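Local structure of adenylate cyclase (Hippeastrum hybrid cultivar, 6YP4) at residues H26-Q32 and R134-Y140; L146-D151 and E162-T167. The protein probably acts mainly as a triphosphatase, hydrolysing phosphate anhydride bonds with the help of bound metal ions, although it was first named as an adenylyl cyclase. All coordinates share one frame; numbering follows the deposited sequence. Where two conformers were deposited one is given.

Contact 1 (H26-Q32 and R134-Y140); sequences HLKTHLQ and RNVRAVY. With GCP (phosphomethylphosphonic acid guanylate ester), chain B.
Gln32 and Asn135 are joined three times: each backbone N bonds the other's backbone O, and Asn135 ND2 donates to Gln32 OE1 at 3.0 Å. That side-chain hydrogen bond is bent, the donor standing above the carbonyl plane of Gln32; Thr153 and Asp151 also hold the Asn135 amide. Gln32 OE1 sits over the centre of the Arg137 guanidinium, with Gln32 NE2 3.7 Å from Arg137 NH1. Arg137 gives both NH1 (3.0 Å) and NH2 (3.2 Å) to O2B of the chain B nucleotide, so one oxygen takes two bonds, while Asp151 holds NE. Arg137 N and His30 O make a nearly straight bond (178°). Farther along, Leu27 N (2.8 Å) and, weakly, Lys28 N both donate to Val139 O, a classic beta bulge. His26, its CG anti to the backbone N (chi1 178°), turns its ring edge toward the face of Tyr140, with planes 70° apart. His26 NE2 and Thr29 OG1 share a hydrogen bond of 2.7 Å, and Lys28 CG lies against Val139 CG2. Val136 CG1 touches Thr29 CG2. Strand 127-141 continues the antiparallel sheet to strand 147-155, Gln32 and Arg137 touch Arg54 of strand 49-56, and Tyr140 packs against Ser19 and Leu22 of helix 12-22.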
# COMPACT_ATOMS: atom_id res chain seq x y z
N HIS A 26 0.23 10.48 9.36
CA HIS A 26 1.41 9.91 8.74
C HIS A 26 1.48 8.40 8.97
O HIS A 26 1.37 7.93 10.10
CB HIS A 26 2.65 10.58 9.30
CG HIS A 26 3.92 10.02 8.75
ND1 HIS A 26 4.69 9.11 9.43
CD2 HIS A 26 4.57 10.26 7.58
CE1 HIS A 26 5.75 8.80 8.70
NE2 HIS A 26 5.70 9.49 7.57
N LEU A 27 1.70 7.66 7.88
CA LEU A 27 1.88 6.22 7.92
C LEU A 27 3.32 5.78 7.70
O LEU A 27 3.80 4.91 8.41
CB LEU A 27 1.00 5.56 6.84
CG LEU A 27 1.13 4.03 6.70
CD1 LEU A 27 0.69 3.36 7.99
CD2 LEU A 27 0.33 3.49 5.54
N LYS A 28 4.03 6.36 6.73
CA LYS A 28 5.40 5.95 6.47
C LYS A 28 6.05 6.96 5.52
O LYS A 28 5.35 7.69 4.81
CB LYS A 28 5.47 4.54 5.87
CG LYS A 28 4.72 4.41 4.54
CD LYS A 28 4.61 2.96 4.08
CE LYS A 28 3.88 2.86 2.75
NZ LYS A 28 4.11 1.55 2.05
N THR A 29 7.38 6.97 5.51
CA THR A 29 8.15 7.76 4.54
C THR A 29 9.30 6.89 4.06
O THR A 29 10.01 6.30 4.88
CB THR A 29 8.69 9.05 5.18
OG1 THR A 29 7.59 9.83 5.66
CG2 THR A 29 9.56 9.90 4.15
N HIS A 30 9.49 6.81 2.74
CA HIS A 30 10.54 6.00 2.15
C HIS A 30 11.20 6.71 0.97
O HIS A 30 10.59 7.54 0.30
CB HIS A 30 10.01 4.64 1.69
CG HIS A 30 9.63 3.75 2.83
ND1 HIS A 30 10.55 2.96 3.48
CD2 HIS A 30 8.46 3.59 3.49
CE1 HIS A 30 9.94 2.31 4.47
NE2 HIS A 30 8.67 2.67 4.48
N LEU A 31 12.44 6.30 0.71
CA LEU A 31 13.27 6.77 -0.40
C LEU A 31 13.15 5.82 -1.58
O LEU A 31 13.25 4.60 -1.41
CB LEU A 31 14.72 6.86 0.07
CG LEU A 31 15.75 7.20 -1.00
CD1 LEU A 31 15.44 8.58 -1.51
CD2 LEU A 31 17.14 7.14 -0.40
N GLN A 32 12.90 6.36 -2.77
CA GLN A 32 12.79 5.59 -4.01
C GLN A 32 13.85 6.07 -5.00
O GLN A 32 14.07 7.27 -5.14
CB GLN A 32 11.40 5.76 -4.65
CG GLN A 32 10.22 5.78 -3.64
CD GLN A 32 8.87 5.95 -4.31
OE1 GLN A 32 8.68 6.87 -5.10
NE2 GLN A 32 7.90 5.04 -4.00
N ARG A 134 15.43 10.24 -8.25
CA ARG A 134 15.20 9.92 -6.85
C ARG A 134 13.89 10.57 -6.39
O ARG A 134 13.49 11.62 -6.91
CB ARG A 134 16.40 10.40 -6.01
CG ARG A 134 16.28 10.40 -4.48
CD ARG A 134 17.44 11.20 -3.85
NE ARG A 134 17.66 10.91 -2.42
CZ ARG A 134 17.19 11.65 -1.42
NH1 ARG A 134 17.44 11.30 -0.16
NH2 ARG A 134 16.48 12.74 -1.66
N ASN A 135 13.21 9.96 -5.42
CA ASN A 135 11.98 10.55 -4.91
C ASN A 135 11.78 10.12 -3.46
O ASN A 135 11.96 8.95 -3.12
CB ASN A 135 10.77 10.13 -5.77
CG ASN A 135 9.45 10.74 -5.29
OD1 ASN A 135 9.18 11.93 -5.48
ND2 ASN A 135 8.58 9.89 -4.70
N VAL A 136 11.46 11.10 -2.61
CA VAL A 136 11.07 10.86 -1.22
C VAL A 136 9.55 10.91 -1.14
O VAL A 136 8.95 11.92 -1.50
CB VAL A 136 11.71 11.88 -0.27
CG1 VAL A 136 11.27 11.59 1.18
CG2 VAL A 136 13.21 11.82 -0.37
N ARG A 137 8.94 9.83 -0.67
CA ARG A 137 7.48 9.72 -0.63
C ARG A 137 7.03 9.51 0.80
O ARG A 137 7.42 8.53 1.43
CB ARG A 137 6.98 8.58 -1.53
CG ARG A 137 5.52 8.19 -1.29
CD ARG A 137 4.99 7.37 -2.45
NE ARG A 137 5.04 8.09 -3.72
CZ ARG A 137 4.83 7.53 -4.91
NH1 ARG A 137 4.57 6.23 -5.00
NH2 ARG A 137 4.89 8.25 -6.02
N ALA A 138 6.19 10.42 1.29
CA ALA A 138 5.55 10.35 2.59
C ALA A 138 4.10 9.95 2.37
O ALA A 138 3.41 10.57 1.55
CB ALA A 138 5.66 11.70 3.32
N VAL A 139 3.64 8.91 3.07
CA VAL A 139 2.33 8.31 2.85
C VAL A 139 1.44 8.60 4.05
O VAL A 139 1.89 8.49 5.20
CB VAL A 139 2.42 6.79 2.62
CG1 VAL A 139 1.05 6.21 2.21
CG2 VAL A 139 3.48 6.46 1.60
N TYR A 140 0.17 8.92 3.78
CA TYR A 140 -0.81 9.30 4.79
C TYR A 140 -2.11 8.56 4.54
O TYR A 140 -2.55 8.43 3.39
CB TYR A 140 -1.07 10.84 4.75
CG TYR A 140 0.20 11.65 4.89
CD1 TYR A 140 0.97 11.98 3.78
CD2 TYR A 140 0.65 12.03 6.15
CE1 TYR A 140 2.15 12.69 3.93
CE2 TYR A 140 1.82 12.73 6.31
CZ TYR A 140 2.56 13.07 5.19
OH TYR A 140 3.73 13.76 5.37
PG GCP B . 3.34 8.73 -9.91
O1G GCP B . 2.60 10.03 -9.93
O2G GCP B . 4.68 8.88 -9.21
O3G GCP B . 3.55 8.25 -11.33
C3B GCP B . 2.33 7.52 -9.00
PB GCP B . 3.20 5.88 -9.04
O1B GCP B . 3.83 5.60 -10.37
O2B GCP B . 4.20 5.77 -7.91
O3A GCP B . 2.01 4.77 -8.79
PA GCP B . 2.42 3.21 -8.44
O1A GCP B . 1.50 2.32 -9.25
O2A GCP B . 3.86 3.01 -8.88
O5' GCP B . 2.30 2.95 -6.78
C5' GCP B . 1.65 3.93 -5.98
C4' GCP B . 0.10 4.02 -6.31
O4' GCP B . -0.61 2.63 -6.43
C3' GCP B . -0.50 4.62 -5.36
O3' GCP B . -1.47 5.56 -5.89
C2' GCP B . -1.20 3.44 -4.39
O2' GCP B . -2.54 3.83 -3.90
C1' GCP B . -1.23 2.33 -5.03
N9 GCP B . -0.40 1.29 -4.29
C8 GCP B . 0.87 1.07 -4.63
N7 GCP B . 1.37 0.11 -3.83
C5 GCP B . 0.40 -0.26 -2.98
C6 GCP B . 0.36 -1.20 -1.95
O6 GCP B . 1.33 -1.84 -1.71
N1 GCP B . -0.76 -1.38 -1.25
C2 GCP B . -1.86 -0.64 -1.54
N2 GCP B . -3.03 -0.91 -0.70
N3 GCP B . -1.83 0.28 -2.54
C4 GCP B . -0.70 0.47 -3.26

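Contact 2 (L146-D151 and E162-T167); sequences LILELD and EIECET. With GCP (phosphomethylphosphonic acid guanylate ester), chain B; GCP (phosphomethylphosphonic acid guanylate ester), chain C.
This beta hairpin, strands 147-155 and 158-166, forms one wall of the nucleotide site, where Glu149 and Glu164, paired across the strands, both turn toward the chain B nucleotide. Their backbones exchange two bonds, Glu149 N to Glu164 O and Glu164 N to Glu149 O, each 2.9 Å but the second more bent (143°). Asp151 and Glu162 make the next hydrogen-bonded pair, with Asp151 N to Glu162 O at 2.8 Å. The Glu164 chain runs extended beyond CG and brings Glu164 OE1 within 2.7 Å of O1G of the chain B nucleotide. Lys195 forms salt bridges with Asp151, Glu162 and Glu164, and probably offsets the like charges of Asp151 and Glu164, whose carboxylates stand nearly perpendicular; Asp151 also holds Arg137 through OD1. In the CYTH fold such acidic and basic side chains line the interior of a curled antiparallel sheet, consistent with a triphosphate tunnel. A leucine in place of Glu164 would probably leave Lys195 with one carboxylate partner fewer at the phosphate end of the site. Toward the ribose, Glu149 OE1 lies 3.2 Å from O3' of the chain B nucleotide, at most a weak hydrogen bond. One water donates to Glu149 OE1 and Ile147 O and accepts from Glu166 N; a second links Ile147 N to Glu166 O, bridging the strands where they part. On the other face Leu150 CD1 rests 4.0 Å from Ile163 CB, and Leu148 CD2 lies 4.0 Å from Cys165 CB. Leu22 of helix 12-22 covers Leu148 and Ile163, while Val173 of helix 170-183 touches Cys165.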
# COMPACT_ATOMS: atom_id res chain seq x y z
N LEU A 146 -8.73 7.15 2.61
CA LEU A 146 -7.98 7.58 1.44
C LEU A 146 -6.50 7.71 1.76
O LEU A 146 -6.12 8.17 2.85
CB LEU A 146 -8.52 8.93 0.94
CG LEU A 146 -9.97 8.96 0.45
CD1 LEU A 146 -10.50 10.40 0.34
CD2 LEU A 146 -10.10 8.21 -0.88
N ILE A 147 -5.66 7.29 0.82
CA ILE A 147 -4.21 7.28 0.96
C ILE A 147 -3.66 8.45 0.16
O ILE A 147 -3.86 8.51 -1.06
CB ILE A 147 -3.61 5.95 0.47
CG1 ILE A 147 -4.12 4.76 1.31
CG2 ILE A 147 -2.10 6.04 0.40
CD1 ILE A 147 -3.59 4.78 2.72
N LEU A 148 -2.99 9.37 0.84
CA LEU A 148 -2.32 10.50 0.20
C LEU A 148 -0.82 10.25 0.13
O LEU A 148 -0.22 9.79 1.11
CB LEU A 148 -2.58 11.80 0.96
CG LEU A 148 -4.02 12.22 1.26
CD1 LEU A 148 -4.01 13.45 2.14
CD2 LEU A 148 -4.84 12.45 -0.00
N GLU A 149 -0.21 10.58 -1.02
CA GLU A 149 1.22 10.42 -1.23
C GLU A 149 1.81 11.78 -1.56
O GLU A 149 1.44 12.37 -2.59
CB GLU A 149 1.52 9.43 -2.35
CG GLU A 149 1.31 7.97 -1.98
CD GLU A 149 0.82 7.16 -3.15
OE1 GLU A 149 -0.35 7.36 -3.54
OE2 GLU A 149 1.59 6.35 -3.70
N LEU A 150 2.68 12.28 -0.69
CA LEU A 150 3.32 13.58 -0.85
C LEU A 150 4.76 13.34 -1.27
O LEU A 150 5.54 12.73 -0.53
CB LEU A 150 3.25 14.36 0.47
CG LEU A 150 3.78 15.78 0.53
CD1 LEU A 150 2.90 16.72 -0.30
CD2 LEU A 150 3.87 16.27 1.97
N ASP A 151 5.12 13.80 -2.47
CA ASP A 151 6.38 13.44 -3.10
C ASP A 151 7.33 14.63 -3.16
O ASP A 151 6.91 15.77 -3.39
CB ASP A 151 6.15 12.92 -4.53
CG ASP A 151 5.55 11.52 -4.57
OD1 ASP A 151 5.82 10.69 -3.65
OD2 ASP A 151 4.85 11.24 -5.57
N GLU A 162 4.68 17.08 -5.28
CA GLU A 162 3.31 16.78 -5.67
C GLU A 162 2.60 16.12 -4.50
O GLU A 162 3.23 15.56 -3.59
CB GLU A 162 3.20 15.84 -6.88
CG GLU A 162 4.02 16.21 -8.08
CD GLU A 162 4.16 15.06 -9.05
OE1 GLU A 162 3.12 14.53 -9.48
OE2 GLU A 162 5.30 14.66 -9.34
N ILE A 163 1.28 16.16 -4.55
CA ILE A 163 0.46 15.30 -3.72
C ILE A 163 -0.52 14.55 -4.61
O ILE A 163 -1.06 15.13 -5.57
CB ILE A 163 -0.26 16.08 -2.60
CG1 ILE A 163 -0.98 15.07 -1.67
CG2 ILE A 163 -1.22 17.10 -3.17
CD1 ILE A 163 -1.03 15.49 -0.22
N GLU A 164 -0.73 13.26 -4.33
CA GLU A 164 -1.51 12.39 -5.20
C GLU A 164 -2.38 11.46 -4.36
O GLU A 164 -2.05 11.17 -3.21
CB GLU A 164 -0.62 11.57 -6.12
CG GLU A 164 0.35 12.45 -6.90
CD GLU A 164 1.37 11.66 -7.67
OE1 GLU A 164 1.35 10.41 -7.58
OE2 GLU A 164 2.20 12.29 -8.35
N CYS A 165 -3.47 11.00 -4.98
CA CYS A 165 -4.46 10.15 -4.31
C CYS A 165 -5.10 9.21 -5.32
O CYS A 165 -5.78 9.66 -6.25
CB CYS A 165 -5.53 11.00 -3.62
SG CYS A 165 -6.70 10.01 -2.67
N GLU A 166 -4.92 7.90 -5.13
CA GLU A 166 -5.57 6.89 -5.95
C GLU A 166 -6.99 6.67 -5.45
O GLU A 166 -7.21 6.50 -4.25
CB GLU A 166 -4.77 5.58 -5.92
CG GLU A 166 -4.73 4.81 -7.24
CD GLU A 166 -5.93 3.90 -7.45
OE1 GLU A 166 -6.62 3.59 -6.45
OE2 GLU A 166 -6.18 3.48 -8.61
N THR A 167 -7.95 6.66 -6.36
CA THR A 167 -9.34 6.60 -5.95
C THR A 167 -10.18 6.03 -7.08
O THR A 167 -9.79 6.06 -8.25
CB THR A 167 -9.85 7.98 -5.54
OG1 THR A 167 -11.23 7.91 -5.17
CG2 THR A 167 -9.67 8.96 -6.70
PG GCP B . 3.34 8.73 -9.91
O1G GCP B . 2.60 10.03 -9.93
O2G GCP B . 4.68 8.88 -9.21
O3G GCP B . 3.55 8.25 -11.33
C3B GCP B . 2.33 7.52 -9.00
PB GCP B . 3.20 5.88 -9.04
O1B GCP B . 3.83 5.60 -10.37
O2B GCP B . 4.20 5.77 -7.91
O3A GCP B . 2.01 4.77 -8.79
PA GCP B . 2.42 3.21 -8.44
O1A GCP B . 1.50 2.32 -9.25
O2A GCP B . 3.86 3.01 -8.88
O5' GCP B . 2.30 2.95 -6.78
C5' GCP B . 1.65 3.93 -5.98
C4' GCP B . 0.10 4.02 -6.31
O4' GCP B . -0.61 2.63 -6.43
C3' GCP B . -0.50 4.62 -5.36
O3' GCP B . -1.47 5.56 -5.89
C2' GCP B . -1.20 3.44 -4.39
O2' GCP B . -2.54 3.83 -3.90
C1' GCP B . -1.23 2.33 -5.03
N9 GCP B . -0.40 1.29 -4.29
C8 GCP B . 0.87 1.07 -4.63
N7 GCP B . 1.37 0.11 -3.83
C5 GCP B . 0.40 -0.26 -2.98
C6 GCP B . 0.36 -1.20 -1.95
O6 GCP B . 1.33 -1.84 -1.71
N1 GCP B . -0.76 -1.38 -1.25
C2 GCP B . -1.86 -0.64 -1.54
N2 GCP B . -3.03 -0.91 -0.70
N3 GCP B . -1.83 0.28 -2.54
C4 GCP B . -0.70 0.47 -3.26
PG GCP C . -7.62 -7.26 8.65
O1G GCP C . -8.86 -7.88 8.08
O2G GCP C . -6.49 -8.26 8.68
O3G GCP C . -7.90 -6.76 10.04
C3B GCP C . -7.15 -5.86 7.57
PB GCP C . -5.67 -5.03 8.31
O1B GCP C . -5.74 -4.94 9.81
O2B GCP C . -4.39 -5.70 7.85
O3A GCP C . -5.70 -3.50 7.71
PA GCP C . -4.37 -2.55 7.87
O1A GCP C . -4.87 -1.17 8.25
O2A GCP C . -3.52 -3.12 8.98
O5' GCP C . -3.48 -2.54 6.43
C5' GCP C . -4.08 -3.09 5.26
C4' GCP C . -5.32 -2.23 4.77
O4' GCP C . -5.05 -0.69 4.76
C3' GCP C . -5.59 -2.53 3.56
O3' GCP C . -7.02 -2.65 3.39
C2' GCP C . -4.90 -1.34 2.59
O2' GCP C . -5.77 -0.98 1.45
C1' GCP C . -4.60 -0.33 3.31
N9 GCP C . -3.11 -0.09 3.25
C8 GCP C . -2.30 -0.58 4.21
N7 GCP C . -1.03 -0.23 3.93
C5 GCP C . -1.05 0.48 2.79
C6 GCP C . -0.03 1.09 2.05
O6 GCP C . 1.09 1.02 2.42
N1 GCP C . -0.33 1.75 0.93
C2 GCP C . -1.62 1.83 0.51
N2 GCP C . -1.82 2.58 -0.73
N3 GCP C . -2.61 1.24 1.23
C4 GCP C . -2.32 0.57 2.37
O HOH W 1 -6.53 6.14 -1.52
O HOH W 2 -3.00 7.10 -3.19

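From the N terminus, 26-32 comes first and waits about a hundred residues for 134-140; contact 1 thus closes a long excursion containing strands 49-56, 61-73 and 76-86 and several helices. Contact 2 opens just afterwards and closes a short hairpin, so the two follow in series without nesting or crossing. Strands 127-141 and 147-155 are neighbours, making 26-39, 127-141, 147-155 and 158-166 consecutive strands of one curled sheet. Across the middle seam, Arg137 NE meets Asp151 OD1 at 2.7 Å in a salt bridge, and Val139 packs on Ile147. Both contacts reach the chain B nucleotide and the second subunit.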